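Local atomic coordinates of probable disease resistance protein At5g66900 (Arabidopsis thaliana, PDB entry 7L7W), a protein that probably acts in plant disease resistance as a helper immune receptor of the calcium-permeable cation-channel class, represented here by its N-terminal RPW8 four-helix-bundle domain. Residues R76-I79 and E80-D83. The protein carries 2 engineered substitutions. Numbering follows the deposited sequence.
Sequences RDTI and ERAD. With NI (nickel (II) ion), chain B.
Arg81 crosses Thr78 at a slant, its NH1 lying 3.3 Å from the methyl CG2 of Thr78, while its aliphatic part runs past the carbonyl of Asp77, with CD 3.3 Å from Asp77 O. The guanidinium does not end there, for NH2 goes on to a salt bridge with Asp110 of helix 97-114. The Thr78 hydroxyl turns back into its own helix: with OG1 between the backbone N and the carbonyl carbon (chi1 43°), it hydrogen-bonds to the carbonyls of Glu74 and Leu75. Beneath these side chains run four successive i to i+4 backbone bonds of helix 70-88, from Glu80 N to Arg76 O through Asp83 N to Ile79 O.

One turn of this helix also carries a nickel ion. Glu80 binds it through both carboxylate oxygens, unequally, OE1 at 2.2 Å and OE2 at 2.6 Å, whereas Asp83 gives OD2 alone, at 2.1 Å. The i, i+3 spacing brings the two acids to the same side of the helix, and the bend of Glu80 at chi2 (-61°) carries its carboxylate toward that of Asp83. Helix 70-88 belongs to the four-helix bundle of the RPW8 domain, within which Ile79 packs on Leu23 of helix 20-32, and Ala82 meets Val27 of that helix as well as Ile107 and Met111 of helix 97-114. Held by both oxygens of Glu80 and by OD2 of Asp83, the nickel probably offsets the negative charge of two acids placed one turn apart.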
ATOM      1  N   ARG A  76      28.728 -14.837   1.524  1.00 67.42           N
ATOM      2  CA  ARG A  76      28.732 -13.940   0.371  1.00 67.78           C
ATOM      3  C   ARG A  76      27.334 -13.837  -0.246  1.00 74.66           C
ATOM      4  O   ARG A  76      26.792 -12.735  -0.426  1.00 66.80           O
ATOM      5  CB  ARG A  76      29.752 -14.450  -0.651  1.00 66.02           C
ATOM      6  CG  ARG A  76      29.937 -13.609  -1.899  1.00 74.64           C
ATOM      7  CD  ARG A  76      31.006 -12.545  -1.673  1.00 85.10           C
ATOM      8  NE  ARG A  76      32.320 -12.848  -2.257  1.00 96.80           N
ATOM      9  CZ  ARG A  76      33.435 -12.170  -1.967  1.00 90.07           C
ATOM     10  NH1 ARG A  76      33.379 -11.166  -1.108  1.00 92.21           N
ATOM     11  NH2 ARG A  76      34.598 -12.476  -2.535  1.00 92.65           N
ATOM     12  N   ASP A  77      26.715 -14.988  -0.520  1.00 68.25           N
ATOM     13  CA  ASP A  77      25.470 -15.002  -1.281  1.00 70.85           C
ATOM     14  C   ASP A  77      24.287 -14.476  -0.472  1.00 71.81           C
ATOM     15  O   ASP A  77      23.355 -13.880  -1.044  1.00 64.04           O
ATOM     16  CB  ASP A  77      25.196 -16.419  -1.776  1.00 73.35           C
ATOM     17  CG  ASP A  77      26.154 -16.840  -2.904  1.00 97.52           C
ATOM     18  OD1 ASP A  77      26.063 -18.008  -3.370  1.00107.92           O
ATOM     19  OD2 ASP A  77      27.017 -16.011  -3.309  1.00 97.45           O
ATOM     20  N   THR A  78      24.304 -14.663   0.853  1.00 60.90           N
ATOM     21  CA  THR A  78      23.214 -14.137   1.665  1.00 64.94           C
ATOM     22  C   THR A  78      23.327 -12.626   1.816  1.00 59.65           C
ATOM     23  O   THR A  78      22.320 -11.905   1.679  1.00 60.76           O
ATOM     24  CB  THR A  78      23.181 -14.831   3.025  1.00 57.78           C
ATOM     25  OG1 THR A  78      24.510 -14.954   3.515  1.00 86.27           O
ATOM     26  CG2 THR A  78      22.688 -16.258   2.857  1.00 53.25           C
ATOM     27  N   ILE A  79      24.545 -12.123   2.048  1.00 65.32           N
ATOM     28  CA  ILE A  79      24.727 -10.674   2.105  1.00 62.79           C
ATOM     29  C   ILE A  79      24.387 -10.045   0.758  1.00 65.16           C
ATOM     30  O   ILE A  79      23.849  -8.932   0.697  1.00 60.47           O
ATOM     31  CB  ILE A  79      26.159 -10.341   2.554  1.00 59.23           C
ATOM     32  CG1 ILE A  79      26.391 -10.831   3.981  1.00 63.05           C
ATOM     33  CG2 ILE A  79      26.410  -8.855   2.501  1.00 55.27           C
ATOM     34  CD1 ILE A  79      27.871 -10.794   4.433  1.00 65.45           C
ATOM     35  N   GLU A  80      24.633 -10.765  -0.346  1.00 68.16           N
ATOM     36  CA  GLU A  80      24.302 -10.209  -1.655  1.00 62.19           C
ATOM     37  C   GLU A  80      22.803 -10.245  -1.933  1.00 61.80           C
ATOM     38  O   GLU A  80      22.287  -9.361  -2.631  1.00 63.34           O
ATOM     39  CB  GLU A  80      25.070 -10.930  -2.751  1.00 56.20           C
ATOM     40  CG  GLU A  80      26.390 -10.248  -3.058  1.00 62.76           C
ATOM     41  CD  GLU A  80      26.218  -8.817  -3.554  1.00 74.04           C
ATOM     42  OE1 GLU A  80      26.150  -7.898  -2.702  1.00 74.64           O
ATOM     43  OE2 GLU A  80      26.172  -8.612  -4.792  1.00 71.69           O
ATOM     44  N   ARG A  81      22.080 -11.231  -1.392  1.00 59.40           N
ATOM     45  CA  ARG A  81      20.621 -11.159  -1.479  1.00 51.32           C
ATOM     46  C   ARG A  81      20.082  -9.963  -0.695  1.00 65.66           C
ATOM     47  O   ARG A  81      19.189  -9.250  -1.173  1.00 60.12           O
ATOM     48  CB  ARG A  81      20.003 -12.458  -0.983  1.00 56.38           C
ATOM     49  CG  ARG A  81      20.236 -13.615  -1.963  1.00 65.06           C
ATOM     50  CD  ARG A  81      20.221 -14.952  -1.261  1.00 62.37           C
ATOM     51  NE  ARG A  81      19.022 -15.088  -0.441  1.00 66.94           N
ATOM     52  CZ  ARG A  81      18.930 -15.878   0.628  1.00 78.85           C
ATOM     53  NH1 ARG A  81      19.983 -16.605   1.019  1.00 68.96           N
ATOM     54  NH2 ARG A  81      17.786 -15.929   1.311  1.00 77.13           N
ATOM     55  N   ALA A  82      20.626  -9.709   0.504  1.00 65.60           N
ATOM     56  CA  ALA A  82      20.211  -8.500   1.214  1.00 59.38           C
ATOM     57  C   ALA A  82      20.509  -7.257   0.383  1.00 59.04           C
ATOM     58  O   ALA A  82      19.677  -6.347   0.297  1.00 60.13           O
ATOM     59  CB  ALA A  82      20.879  -8.407   2.585  1.00 64.14           C
ATOM     60  N   ASP A  83      21.680  -7.211  -0.254  1.00 58.83           N
ATOM     61  CA  ASP A  83      22.055  -6.040  -1.043  1.00 56.41           C
ATOM     62  C   ASP A  83      21.068  -5.814  -2.183  1.00 62.74           C
ATOM     63  O   ASP A  83      20.538  -4.707  -2.359  1.00 63.50           O
ATOM     64  CB  ASP A  83      23.484  -6.220  -1.570  1.00 65.13           C
ATOM     65  CG  ASP A  83      24.107  -4.924  -2.082  1.00 63.46           C
ATOM     66  OD1 ASP A  83      23.442  -3.878  -2.051  1.00 65.25           O
ATOM     67  OD2 ASP A  83      25.286  -4.950  -2.506  1.00 76.01           O
TER
HETATM   68 NI    NI B 201      25.763  -6.183  -4.093  1.00 69.46          NI